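Side-chain contacts in phenol hydroxylase component phL (PDB 3U52), which is probably the beta subunit of the phenol hydroxylase oxygenase, a helical partner of the subunit that carries the catalytic diiron centre: residues D[34-39]-D[149-154]; D[142-147]-D[209-214]; D[173-176]-D[180-183]; D[97-102]-D[167-172]; D[231-236]-D[314-319]. All coordinates share one frame; numbering follows the deposited sequence.

Interaction 1: D[34-39]-D[149-154]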
# COMPACT_ATOMS: atom_id res chain seq x y z
N GLU D 34 -1.08 -11.23 -17.18
CA GLU D 34 0.38 -11.07 -17.11
C GLU D 34 1.08 -12.12 -16.23
O GLU D 34 2.27 -12.43 -16.43
CB GLU D 34 0.79 -9.63 -16.71
CG GLU D 34 0.32 -8.66 -17.78
CD GLU D 34 0.88 -7.23 -17.70
OE1 GLU D 34 1.21 -6.75 -16.61
OE2 GLU D 34 0.92 -6.56 -18.77
N ALA D 35 0.34 -12.66 -15.28
CA ALA D 35 0.92 -13.55 -14.30
C ALA D 35 0.86 -14.99 -14.72
O ALA D 35 1.57 -15.79 -14.13
CB ALA D 35 0.23 -13.39 -12.93
N SER D 36 0.01 -15.31 -15.70
CA SER D 36 -0.44 -16.67 -15.87
C SER D 36 -0.21 -17.32 -17.25
O SER D 36 -0.46 -18.53 -17.38
CB SER D 36 -1.90 -16.77 -15.47
OG SER D 36 -2.07 -16.33 -14.13
N TYR D 37 0.19 -16.54 -18.25
CA TYR D 37 0.22 -17.02 -19.63
C TYR D 37 1.61 -16.95 -20.19
O TYR D 37 2.20 -15.88 -20.19
CB TYR D 37 -0.72 -16.18 -20.53
CG TYR D 37 -2.19 -16.46 -20.27
CD1 TYR D 37 -2.90 -15.72 -19.31
CD2 TYR D 37 -2.86 -17.48 -20.95
CE1 TYR D 37 -4.22 -15.97 -19.05
CE2 TYR D 37 -4.20 -17.75 -20.70
CZ TYR D 37 -4.86 -16.99 -19.76
OH TYR D 37 -6.16 -17.24 -19.50
N ASP D 38 2.13 -18.09 -20.69
CA ASP D 38 3.40 -18.14 -21.48
C ASP D 38 4.64 -17.67 -20.73
O ASP D 38 5.57 -17.18 -21.30
CB ASP D 38 3.27 -17.32 -22.76
CG ASP D 38 2.08 -17.73 -23.57
OD1 ASP D 38 1.94 -18.96 -23.77
OD2 ASP D 38 1.27 -16.87 -23.96
N ILE D 39 4.64 -17.83 -19.42
CA ILE D 39 5.70 -17.34 -18.61
C ILE D 39 6.73 -18.48 -18.34
O ILE D 39 7.88 -18.23 -18.00
CB ILE D 39 4.99 -16.78 -17.38
CG1 ILE D 39 5.36 -15.33 -17.16
CG2 ILE D 39 4.96 -17.69 -16.22
CD1 ILE D 39 4.35 -14.48 -17.80
N VAL D 149 -2.63 -24.00 -15.64
CA VAL D 149 -3.01 -25.30 -15.06
C VAL D 149 -2.18 -25.62 -13.82
O VAL D 149 -2.75 -25.98 -12.80
CB VAL D 149 -2.86 -26.40 -16.13
CG1 VAL D 149 -3.11 -27.79 -15.51
CG2 VAL D 149 -3.80 -26.09 -17.33
N SER D 150 -0.86 -25.46 -13.87
CA SER D 150 -0.06 -25.80 -12.68
C SER D 150 -0.37 -24.88 -11.45
O SER D 150 -0.38 -25.34 -10.30
CB SER D 150 1.43 -25.80 -13.02
OG SER D 150 1.80 -24.49 -13.47
N GLN D 151 -0.65 -23.59 -11.69
CA GLN D 151 -0.95 -22.75 -10.52
C GLN D 151 -2.25 -23.19 -9.86
O GLN D 151 -2.36 -23.16 -8.67
CB GLN D 151 -0.90 -21.26 -10.83
CG GLN D 151 -2.12 -20.70 -11.49
CD GLN D 151 -2.00 -19.16 -11.70
OE1 GLN D 151 -2.38 -18.63 -12.75
NE2 GLN D 151 -1.52 -18.47 -10.69
N MET D 152 -3.25 -23.63 -10.62
CA MET D 152 -4.52 -24.03 -9.99
C MET D 152 -4.32 -25.25 -9.13
O MET D 152 -4.94 -25.44 -8.11
CB MET D 152 -5.56 -24.32 -11.07
CG MET D 152 -6.04 -23.06 -11.83
SD MET D 152 -7.54 -23.43 -12.82
CE MET D 152 -7.01 -24.57 -14.08
N HIS D 153 -3.39 -26.11 -9.55
CA HIS D 153 -3.05 -27.28 -8.72
C HIS D 153 -2.18 -27.03 -7.47
O HIS D 153 -2.42 -27.66 -6.44
CB HIS D 153 -2.48 -28.40 -9.62
CG HIS D 153 -3.50 -28.95 -10.54
ND1 HIS D 153 -3.74 -28.41 -11.79
CD2 HIS D 153 -4.37 -29.97 -10.40
CE1 HIS D 153 -4.72 -29.08 -12.37
NE2 HIS D 153 -5.11 -30.04 -11.56
N ILE D 154 -1.21 -26.11 -7.51
CA ILE D 154 -0.50 -25.80 -6.28
C ILE D 154 -1.45 -25.11 -5.27
O ILE D 154 -1.40 -25.41 -4.09
CB ILE D 154 0.82 -24.98 -6.47
CG1 ILE D 154 1.60 -24.95 -5.15
CG2 ILE D 154 0.53 -23.53 -6.87
CD1 ILE D 154 2.73 -25.92 -5.02
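Q151 and S36 are the pair through which residues 149-154 and 34-39 meet, and with only 67 Å² buried in total the contact amounts to one side chain reaching one hydroxyl. Along the second segment, V149 comes first and contributes its carbonyl to the helix itself: H153 ND1 donates to V149 O at 2.8 Å with an N-H...O angle of 166°. The donor stands above the carbonyl plane, whereas V149 O lies close to the imidazole plane. Q151, two residues on, has its CB directed toward the other segment. Its CG sits between the backbone N and the carbonyl carbon (chi1 80°) and the chain runs extended from there, which carries the amide across a CA-CA separation of 8.1 Å between S36 and Q151. The atom modelled as Q151 OE1 lies 2.7 Å from S36 OG, but the amide is probably flipped, so the identity of the facing atom is doubtful. S36 OG has a firm partner in its own helix, Y32 O. After Q151, bonds at both nitrogens, to V149 O and to T215 OG1, fix the rotation of the H153 ring. The contact therefore joins the last turn of the short helix 31-36, which ends before Y37, to the beginning of the long helix 147-175. Helix 126-143 packs against H153 and I154, and a chain of another protein reaches A35, S150 and Q151.

Interaction 2: D[142-147]-D[209-214]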
# COMPACT_ATOMS: atom_id res chain seq x y z
N GLY D 142 3.82 -30.00 -10.63
CA GLY D 142 5.15 -30.24 -11.15
C GLY D 142 5.16 -30.80 -12.57
O GLY D 142 6.17 -30.66 -13.27
N ASP D 143 4.06 -31.44 -12.99
CA ASP D 143 3.98 -32.14 -14.31
C ASP D 143 3.26 -31.42 -15.43
O ASP D 143 3.61 -31.62 -16.59
CB ASP D 143 3.32 -33.52 -14.18
CG ASP D 143 4.26 -34.57 -13.56
OD1 ASP D 143 5.41 -34.24 -13.26
OD2 ASP D 143 3.84 -35.72 -13.40
N ALA D 144 2.25 -30.60 -15.07
CA ALA D 144 1.47 -29.85 -16.04
C ALA D 144 2.34 -28.76 -16.68
O ALA D 144 3.12 -28.12 -15.98
CB ALA D 144 0.24 -29.20 -15.32
N THR D 145 2.21 -28.50 -17.98
CA THR D 145 3.10 -27.54 -18.65
C THR D 145 2.60 -26.06 -18.55
O THR D 145 3.39 -25.15 -18.36
CB THR D 145 3.43 -27.95 -20.12
OG1 THR D 145 2.20 -28.21 -20.81
CG2 THR D 145 4.28 -29.20 -20.16
N ALA D 146 1.30 -25.84 -18.67
CA ALA D 146 0.77 -24.48 -18.71
C ALA D 146 0.72 -23.90 -17.30
O ALA D 146 0.29 -24.56 -16.35
CB ALA D 146 -0.61 -24.51 -19.32
N THR D 147 1.18 -22.66 -17.15
CA THR D 147 1.09 -21.94 -15.85
C THR D 147 -0.33 -21.84 -15.32
O THR D 147 -0.53 -21.99 -14.14
CB THR D 147 1.77 -20.55 -15.90
OG1 THR D 147 3.15 -20.77 -16.10
CG2 THR D 147 1.58 -19.77 -14.58
N ASP D 209 0.59 -42.39 -12.87
CA ASP D 209 1.58 -41.64 -13.65
C ASP D 209 1.02 -40.45 -14.44
O ASP D 209 1.68 -39.42 -14.58
CB ASP D 209 2.25 -42.55 -14.72
CG ASP D 209 3.25 -43.55 -14.13
OD1 ASP D 209 3.98 -43.21 -13.15
OD2 ASP D 209 3.32 -44.68 -14.67
N ASP D 210 -0.14 -40.63 -15.04
CA ASP D 210 -0.73 -39.64 -15.96
C ASP D 210 -1.34 -38.53 -15.12
O ASP D 210 -2.26 -38.79 -14.32
CB ASP D 210 -1.84 -40.30 -16.81
CG ASP D 210 -2.34 -39.39 -17.92
OD1 ASP D 210 -2.74 -38.24 -17.62
OD2 ASP D 210 -2.33 -39.79 -19.11
N TRP D 211 -0.86 -37.29 -15.30
CA TRP D 211 -1.30 -36.25 -14.36
C TRP D 211 -2.77 -35.87 -14.58
O TRP D 211 -3.50 -35.52 -13.62
CB TRP D 211 -0.37 -35.05 -14.35
CG TRP D 211 -0.32 -34.21 -15.62
CD1 TRP D 211 0.63 -34.28 -16.59
CD2 TRP D 211 -1.24 -33.18 -16.02
NE1 TRP D 211 0.35 -33.36 -17.59
CE2 TRP D 211 -0.78 -32.67 -17.27
CE3 TRP D 211 -2.39 -32.63 -15.45
CZ2 TRP D 211 -1.42 -31.60 -17.94
CZ3 TRP D 211 -3.04 -31.57 -16.14
CH2 TRP D 211 -2.56 -31.09 -17.37
N PHE D 212 -3.22 -35.89 -15.82
CA PHE D 212 -4.64 -35.59 -16.01
C PHE D 212 -5.57 -36.68 -15.47
O PHE D 212 -6.57 -36.38 -14.82
CB PHE D 212 -5.03 -35.19 -17.44
CG PHE D 212 -6.28 -34.35 -17.46
CD1 PHE D 212 -6.18 -32.96 -17.42
CD2 PHE D 212 -7.56 -34.95 -17.42
CE1 PHE D 212 -7.35 -32.15 -17.40
CE2 PHE D 212 -8.73 -34.17 -17.38
CZ PHE D 212 -8.63 -32.75 -17.40
N GLU D 213 -5.18 -37.95 -15.68
CA GLU D 213 -5.87 -39.05 -15.01
C GLU D 213 -5.93 -38.74 -13.51
O GLU D 213 -6.99 -38.82 -12.89
CB GLU D 213 -5.17 -40.40 -15.25
CG GLU D 213 -5.96 -41.60 -14.70
CD GLU D 213 -5.24 -42.94 -14.81
OE1 GLU D 213 -5.77 -43.92 -14.24
OE2 GLU D 213 -4.18 -43.02 -15.48
N LEU D 214 -4.78 -38.35 -12.94
CA LEU D 214 -4.71 -38.01 -11.52
C LEU D 214 -5.62 -36.85 -11.10
O LEU D 214 -6.32 -36.96 -10.09
CB LEU D 214 -3.26 -37.73 -11.09
CG LEU D 214 -3.00 -37.73 -9.59
CD1 LEU D 214 -3.53 -38.93 -8.83
CD2 LEU D 214 -1.52 -37.55 -9.37
O HOH W 1 2.37 -32.37 -19.11
O HOH W 2 2.31 -36.78 -15.46
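W211 holds CG between its backbone N and carbonyl carbon (chi1 67°), which swings the indole over toward A144, while in D143 a chi1 of -76° sets the carboxylate on course for K139, its salt-bridge partner, and for a bridging water. The backbone at the end of helix 126-143 puts D143 CB beside the pyrrole end of the indole, 3.7 Å from W211 CD1. The evidence for a face-on approach is direct: A144 CB stands 3.9 Å from the centroid of the six-membered ring of W211 and only 9° off its normal, a CH-pi contact. F212 CB lies over the opposite face of the indole, toward its rim, so the ring is held between its own helix and the incoming turn. The indole nitrogen is served by a water that accepts from W211 NE1 at 2.7 Å and donates to D143 O at 2.9 Å, bridging the two segments where no direct hydrogen bond exists. A second water sits 2.8 Å from D143 OD2 and close to D209 O, although it has more acceptors around it than protons to give. Just before W211, D210 OD1 accepts from E213 N at 3.1 Å, approached from above the carboxylate plane; D210 OD1 also meets T63 OG1, and D210 OD2 takes A64 N. This is a classical side-chain N-cap: it starts helix 211-240 in the helical bundle, and the tryptophan of its first turn seats against the C-terminal end of helix 126-143.

Interaction 3: D[173-176]-D[180-183]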
# COMPACT_ATOMS: atom_id res chain seq x y z
N MET D 173 -8.65 -30.20 19.81
CA MET D 173 -9.62 -29.57 20.67
C MET D 173 -10.18 -30.63 21.60
O MET D 173 -10.27 -30.41 22.78
CB MET D 173 -10.75 -28.94 19.86
CG MET D 173 -11.41 -27.85 20.63
SD MET D 173 -12.69 -27.01 19.72
CE MET D 173 -11.77 -26.39 18.31
N ILE D 174 -10.55 -31.80 21.05
CA ILE D 174 -11.12 -32.90 21.83
C ILE D 174 -10.18 -33.45 22.89
O ILE D 174 -10.66 -33.81 23.98
CB ILE D 174 -11.60 -34.05 20.92
CG1 ILE D 174 -12.83 -33.61 20.14
CG2 ILE D 174 -11.84 -35.33 21.74
CD1 ILE D 174 -13.23 -34.52 19.00
N ASP D 175 -8.87 -33.52 22.62
CA ASP D 175 -7.90 -34.00 23.62
C ASP D 175 -7.21 -32.92 24.46
O ASP D 175 -6.31 -33.24 25.25
CB ASP D 175 -6.86 -34.95 23.01
CG ASP D 175 -5.87 -34.25 22.05
OD1 ASP D 175 -5.48 -33.07 22.27
OD2 ASP D 175 -5.45 -34.90 21.08
N GLY D 176 -7.58 -31.66 24.25
CA GLY D 176 -7.00 -30.60 25.01
C GLY D 176 -5.56 -30.32 24.67
O GLY D 176 -4.76 -29.99 25.55
N ALA D 180 -3.30 -37.00 21.88
CA ALA D 180 -3.87 -38.32 22.16
C ALA D 180 -5.00 -38.69 21.20
O ALA D 180 -5.04 -39.81 20.76
CB ALA D 180 -4.37 -38.40 23.62
N ALA D 181 -5.87 -37.73 20.87
CA ALA D 181 -7.01 -37.97 19.99
C ALA D 181 -6.53 -38.17 18.57
O ALA D 181 -7.20 -38.81 17.79
CB ALA D 181 -8.04 -36.82 20.04
N LEU D 182 -5.37 -37.61 18.23
CA LEU D 182 -4.82 -37.79 16.89
C LEU D 182 -4.22 -39.19 16.74
O LEU D 182 -4.35 -39.83 15.68
CB LEU D 182 -3.76 -36.75 16.62
CG LEU D 182 -4.04 -35.57 15.69
CD1 LEU D 182 -5.39 -35.48 15.03
CD2 LEU D 182 -3.59 -34.29 16.29
N ASP D 183 -3.57 -39.65 17.80
CA ASP D 183 -3.10 -41.06 17.88
C ASP D 183 -4.25 -42.04 17.68
O ASP D 183 -4.16 -42.99 16.90
CB ASP D 183 -2.42 -41.31 19.24
CG ASP D 183 -1.12 -40.52 19.41
OD1 ASP D 183 -0.62 -39.88 18.44
OD2 ASP D 183 -0.53 -40.57 20.53
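The carboxylate of D175 is the flat group that meets A181, and the two oxygens divide the work. OD2 receives the backbone amide, A181 N to D175 OD2 at 2.9 Å with an N-H...O angle of 153°, through its anti lone pair, the one turned away from OD1. OD1 takes T178 N in the intervening turn, with a weaker bond from G179 N. A180 N also comes within 3.1 Å of D175 OD2, but its angle is too poor for a hydrogen bond. A chi1 of 69°, which sets CG between the backbone N and the carbonyl carbon, turns the carboxylate toward the amides of residues 178-181. Alongside the polar end, the aliphatic atoms close up: D175 CB lies 3.7 Å from A181 CB, and I174 CG2 lies 4.4 Å from the same methyl. With bonds on both oxygens the carboxylate can hardly rotate, and the amides at the start of helix 180-191 would probably stabilise its negative charge. G176, with positive phi, leaves the helix in a Schellman motif, one of whose bonds is the weak G176 N to M173 O at 3.3 Å. The arrangement is a short turn joining two consecutive helices: a Schellman motif finishes helix 147-175, and the aspartate just before its glycine binds amides of the turn and of the next helix's first turn.

Interaction 4: D[97-102]-D[167-172]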
# COMPACT_ATOMS: atom_id res chain seq x y z
N THR D 97 -11.62 -17.67 14.24
CA THR D 97 -12.56 -17.16 15.24
C THR D 97 -13.56 -18.24 15.68
O THR D 97 -13.88 -18.33 16.85
CB THR D 97 -13.23 -15.90 14.66
OG1 THR D 97 -12.32 -14.81 14.90
CG2 THR D 97 -14.51 -15.60 15.33
N SER D 98 -14.02 -19.07 14.74
CA SER D 98 -14.91 -20.21 15.08
C SER D 98 -14.22 -21.26 15.93
O SER D 98 -14.80 -21.78 16.85
CB SER D 98 -15.51 -20.82 13.84
OG SER D 98 -16.27 -19.83 13.20
N PHE D 99 -12.95 -21.57 15.61
CA PHE D 99 -12.11 -22.43 16.46
C PHE D 99 -11.89 -21.89 17.87
O PHE D 99 -11.99 -22.64 18.84
CB PHE D 99 -10.75 -22.78 15.76
CG PHE D 99 -10.85 -23.98 14.87
CD1 PHE D 99 -11.37 -23.87 13.59
CD2 PHE D 99 -10.50 -25.24 15.36
CE1 PHE D 99 -11.52 -24.99 12.78
CE2 PHE D 99 -10.66 -26.37 14.56
CZ PHE D 99 -11.17 -26.25 13.27
N GLY D 100 -11.59 -20.61 18.00
CA GLY D 100 -11.41 -19.99 19.32
C GLY D 100 -12.68 -20.04 20.17
O GLY D 100 -12.62 -20.31 21.34
N PHE D 101 -13.82 -19.78 19.54
CA PHE D 101 -15.15 -19.85 20.16
C PHE D 101 -15.49 -21.27 20.68
O PHE D 101 -15.98 -21.42 21.78
CB PHE D 101 -16.14 -19.39 19.10
CG PHE D 101 -17.56 -19.30 19.54
CD1 PHE D 101 -18.06 -18.12 20.12
CD2 PHE D 101 -18.44 -20.35 19.30
CE1 PHE D 101 -19.40 -18.01 20.46
CE2 PHE D 101 -19.78 -20.26 19.66
CZ PHE D 101 -20.26 -19.09 20.22
N CYS D 102 -15.23 -22.31 19.88
CA CYS D 102 -15.52 -23.68 20.30
C CYS D 102 -14.57 -24.11 21.42
O CYS D 102 -14.98 -24.76 22.37
CB CYS D 102 -15.44 -24.65 19.11
SG CYS D 102 -16.72 -24.35 17.85
N LEU D 167 -8.97 -30.18 10.36
CA LEU D 167 -9.51 -31.48 10.84
C LEU D 167 -8.65 -31.99 12.01
O LEU D 167 -9.18 -32.43 13.03
CB LEU D 167 -9.61 -32.50 9.69
CG LEU D 167 -10.65 -32.34 8.58
CD1 LEU D 167 -10.29 -33.20 7.35
CD2 LEU D 167 -12.07 -32.63 9.07
N SER D 168 -7.33 -31.92 11.86
CA SER D 168 -6.41 -32.14 12.97
C SER D 168 -6.74 -31.36 14.26
O SER D 168 -6.68 -31.90 15.38
CB SER D 168 -5.00 -31.80 12.54
OG SER D 168 -4.65 -32.61 11.45
N ARG D 169 -7.03 -30.07 14.10
CA ARG D 169 -7.29 -29.23 15.26
C ARG D 169 -8.57 -29.58 15.99
O ARG D 169 -8.69 -29.36 17.19
CB ARG D 169 -7.34 -27.78 14.82
CG ARG D 169 -5.93 -27.22 14.63
CD ARG D 169 -5.99 -25.81 15.11
NE ARG D 169 -5.90 -24.96 13.97
CZ ARG D 169 -6.35 -23.71 13.90
NH1 ARG D 169 -7.03 -23.13 14.89
NH2 ARG D 169 -6.13 -23.09 12.76
N ILE D 170 -9.54 -30.09 15.27
CA ILE D 170 -10.75 -30.59 15.93
C ILE D 170 -10.34 -31.68 16.92
O ILE D 170 -10.80 -31.70 18.07
CB ILE D 170 -11.71 -31.18 14.89
CG1 ILE D 170 -12.30 -30.04 14.03
CG2 ILE D 170 -12.76 -32.04 15.58
CD1 ILE D 170 -13.30 -30.50 13.01
N ALA D 171 -9.46 -32.58 16.50
CA ALA D 171 -9.01 -33.65 17.39
C ALA D 171 -8.24 -33.08 18.55
O ALA D 171 -8.42 -33.54 19.69
CB ALA D 171 -8.20 -34.65 16.64
N LEU D 172 -7.39 -32.08 18.28
CA LEU D 172 -6.63 -31.42 19.32
C LEU D 172 -7.53 -30.70 20.31
O LEU D 172 -7.20 -30.59 21.49
CB LEU D 172 -5.60 -30.45 18.73
CG LEU D 172 -4.41 -31.18 18.11
CD1 LEU D 172 -3.42 -30.21 17.45
CD2 LEU D 172 -3.67 -32.07 19.16
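F99 and R169 pack across two long helices, 81-105 and 147-175, inside the all-helical bundle, which is probably ferritin-like as in related hydroxylase subunits. The conformation of R169 decides the contact. Its CG lies anti to the carbonyl carbon, beside the backbone N, and the chain then bends at chi2 (-143°) and again at chi3, folding the guanidinium back over the phenyl ring instead of sending it straight out. R169 CZ comes to rest 4.9 Å from the centroid of the F99 ring, 21° off its normal, a cation-pi contact over the face. The two planes are inclined by 45°, so this is a tilted approach and not a flat stack. NH1 is the near atom of the group, R169 NH1 lying 3.8 Å from F99 CB, while NH2 is the end held by E96 in a salt bridge. The aliphatic root of the arginine shares the work, with R169 CB at 3.6 Å from F99 CE2, the shortest approach in the contact. Y166 also meets the F99 ring, and L249 packs on it. Were F99 replaced by alanine, the guanidinium would probably lose its aromatic face and a gap would be likely to open in front of I170. That isoleucine runs at about a right angle to the phenylalanine, with its longer branch toward the ring: I170 CG1 is 4.0 Å from F99 CZ. At the ring edge, in its plane, lies a backbone atom, I170 N, 3.9 Å from F99 CE2.

Interaction 5: D[231-236]-D[314-319]. With XE (xenon), chain B.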
# COMPACT_ATOMS: atom_id res chain seq x y z
N TYR D 231 -19.61 -33.18 4.07
CA TYR D 231 -19.87 -31.83 4.60
C TYR D 231 -21.26 -31.33 4.33
O TYR D 231 -21.62 -30.25 4.82
CB TYR D 231 -18.80 -30.83 4.12
CG TYR D 231 -17.40 -31.27 4.52
CD1 TYR D 231 -16.56 -31.87 3.61
CD2 TYR D 231 -16.98 -31.15 5.83
CE1 TYR D 231 -15.27 -32.32 4.00
CE2 TYR D 231 -15.72 -31.57 6.21
CZ TYR D 231 -14.87 -32.15 5.30
OH TYR D 231 -13.63 -32.57 5.74
N ASP D 232 -22.04 -32.09 3.57
CA ASP D 232 -23.46 -31.85 3.45
C ASP D 232 -24.28 -32.92 4.14
O ASP D 232 -24.99 -32.62 5.10
CB ASP D 232 -23.89 -31.80 2.00
CG ASP D 232 -23.67 -30.44 1.37
OD1 ASP D 232 -23.30 -29.47 2.09
OD2 ASP D 232 -23.85 -30.33 0.12
N LYS D 233 -24.19 -34.16 3.65
CA LYS D 233 -25.06 -35.23 4.17
C LYS D 233 -24.70 -35.70 5.58
O LYS D 233 -25.56 -35.67 6.46
CB LYS D 233 -25.22 -36.36 3.14
CG LYS D 233 -25.97 -35.80 1.95
CD LYS D 233 -25.94 -36.71 0.76
CE LYS D 233 -25.98 -35.95 -0.57
NZ LYS D 233 -27.25 -35.19 -0.79
N MET D 234 -23.44 -36.07 5.81
CA MET D 234 -23.02 -36.36 7.17
C MET D 234 -23.23 -35.16 8.09
O MET D 234 -23.65 -35.33 9.25
CB MET D 234 -21.57 -36.79 7.18
CG MET D 234 -21.23 -37.81 8.21
SD MET D 234 -19.66 -38.68 7.83
CE MET D 234 -20.00 -39.22 6.15
N ASP D 235 -22.98 -33.94 7.59
CA ASP D 235 -23.13 -32.73 8.39
C ASP D 235 -24.56 -32.59 8.97
O ASP D 235 -24.74 -32.31 10.17
CB ASP D 235 -22.70 -31.50 7.59
CG ASP D 235 -22.81 -30.19 8.38
OD1 ASP D 235 -22.00 -29.97 9.29
OD2 ASP D 235 -23.71 -29.37 8.07
N GLN D 236 -25.56 -32.81 8.15
CA GLN D 236 -26.94 -32.87 8.65
C GLN D 236 -27.13 -33.94 9.74
O GLN D 236 -27.77 -33.70 10.76
CB GLN D 236 -27.92 -33.18 7.52
CG GLN D 236 -27.95 -32.12 6.43
CD GLN D 236 -29.03 -32.38 5.39
OE1 GLN D 236 -30.15 -32.80 5.74
NE2 GLN D 236 -28.71 -32.13 4.11
N ARG D 314 -23.56 -39.74 -5.56
CA ARG D 314 -23.18 -40.33 -6.83
C ARG D 314 -24.04 -39.80 -7.96
O ARG D 314 -23.56 -39.58 -9.08
CB ARG D 314 -23.27 -41.86 -6.76
CG ARG D 314 -22.60 -42.55 -7.89
CD ARG D 314 -22.82 -44.02 -7.83
NE ARG D 314 -21.76 -44.71 -8.55
CZ ARG D 314 -21.57 -46.03 -8.50
NH1 ARG D 314 -22.39 -46.77 -7.76
NH2 ARG D 314 -20.58 -46.59 -9.19
N ALA D 315 -25.32 -39.58 -7.66
CA ALA D 315 -26.26 -39.09 -8.66
C ALA D 315 -25.90 -37.65 -8.99
O ALA D 315 -25.93 -37.25 -10.14
CB ALA D 315 -27.71 -39.16 -8.14
N GLU D 316 -25.58 -36.86 -7.96
CA GLU D 316 -25.12 -35.48 -8.16
C GLU D 316 -23.83 -35.38 -9.03
O GLU D 316 -23.79 -34.62 -9.99
CB GLU D 316 -24.99 -34.75 -6.82
CG GLU D 316 -26.34 -34.64 -6.05
CD GLU D 316 -26.18 -34.23 -4.56
OE1 GLU D 316 -27.17 -34.35 -3.77
OE2 GLU D 316 -25.07 -33.79 -4.18
N LEU D 317 -22.82 -36.20 -8.73
CA LEU D 317 -21.64 -36.32 -9.61
C LEU D 317 -21.99 -36.74 -11.05
O LEU D 317 -21.43 -36.22 -12.02
CB LEU D 317 -20.59 -37.27 -9.03
CG LEU D 317 -19.32 -37.49 -9.87
CD1 LEU D 317 -18.58 -36.15 -10.00
CD2 LEU D 317 -18.41 -38.59 -9.29
N SER D 318 -22.92 -37.69 -11.19
CA SER D 318 -23.39 -38.13 -12.51
C SER D 318 -23.98 -37.00 -13.36
O SER D 318 -23.65 -36.88 -14.56
CB SER D 318 -24.42 -39.25 -12.36
OG SER D 318 -24.55 -39.93 -13.59
N ALA D 319 -24.85 -36.20 -12.73
CA ALA D 319 -25.49 -35.03 -13.35
C ALA D 319 -24.44 -34.06 -13.79
O ALA D 319 -24.51 -33.51 -14.90
CB ALA D 319 -26.45 -34.35 -12.38
XE XE B . -20.15 -29.69 0.28
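K233 and E316 link two helical segments: between residues 231-236 and 314-319 the nearest CA atoms, of K233 and R314, are 12.3 Å apart, and the helix around K233 carries a wider pi-type turn at 231-234. Two long side chains coming from opposite directions span this distance. K233 NZ donates to E316 OE1 at 3.1 Å in a salt bridge, meeting the oxygen on its syn side and 27° out of the carboxylate plane. The lysine bends at chi3 and chi4 (-64°) to bring the ammonium round, whereas E316 remains extended beyond CG. A methionine in place of K233 would probably leave E316 without its charged mate and the two helices without this link. D232, next to K233, faces a bound xenon, with OD1 3.6 Å and OD2 3.8 Å from the atom, in a pocket completed by Y227 and Y257. D232 OD2 lies 5.7 Å from E316 OE2, and the lysine charge would probably ease repulsion between the carboxylates. The bridge lies at the surface and ties helix 211-240 to helix 307-322; helix 251-274 packs against Y231 and D232, and helix 276-302 against M234, R314 and L317.

Overall arrangement
From the N terminus, interaction 1 closes the first large loop, bringing helix 31-36 to the start of helix 147-175. Interaction 4 opens within that span and closes further along helix 147-175, so the two cross. Interaction 2, from the end of helix 126-143 to the start of helix 211-240, crosses both, and the short turn of interaction 3 falls within its span. Interaction 5 follows all of them, joining helix 211-240 to helix 307-322. Helix 147-175 serves interactions 1, 3 and 4. Interactions 1 and 2 touch at one end of the bundle; interactions 3 and 4 touch towards the other, where L167 also packs on Y231 of interaction 5.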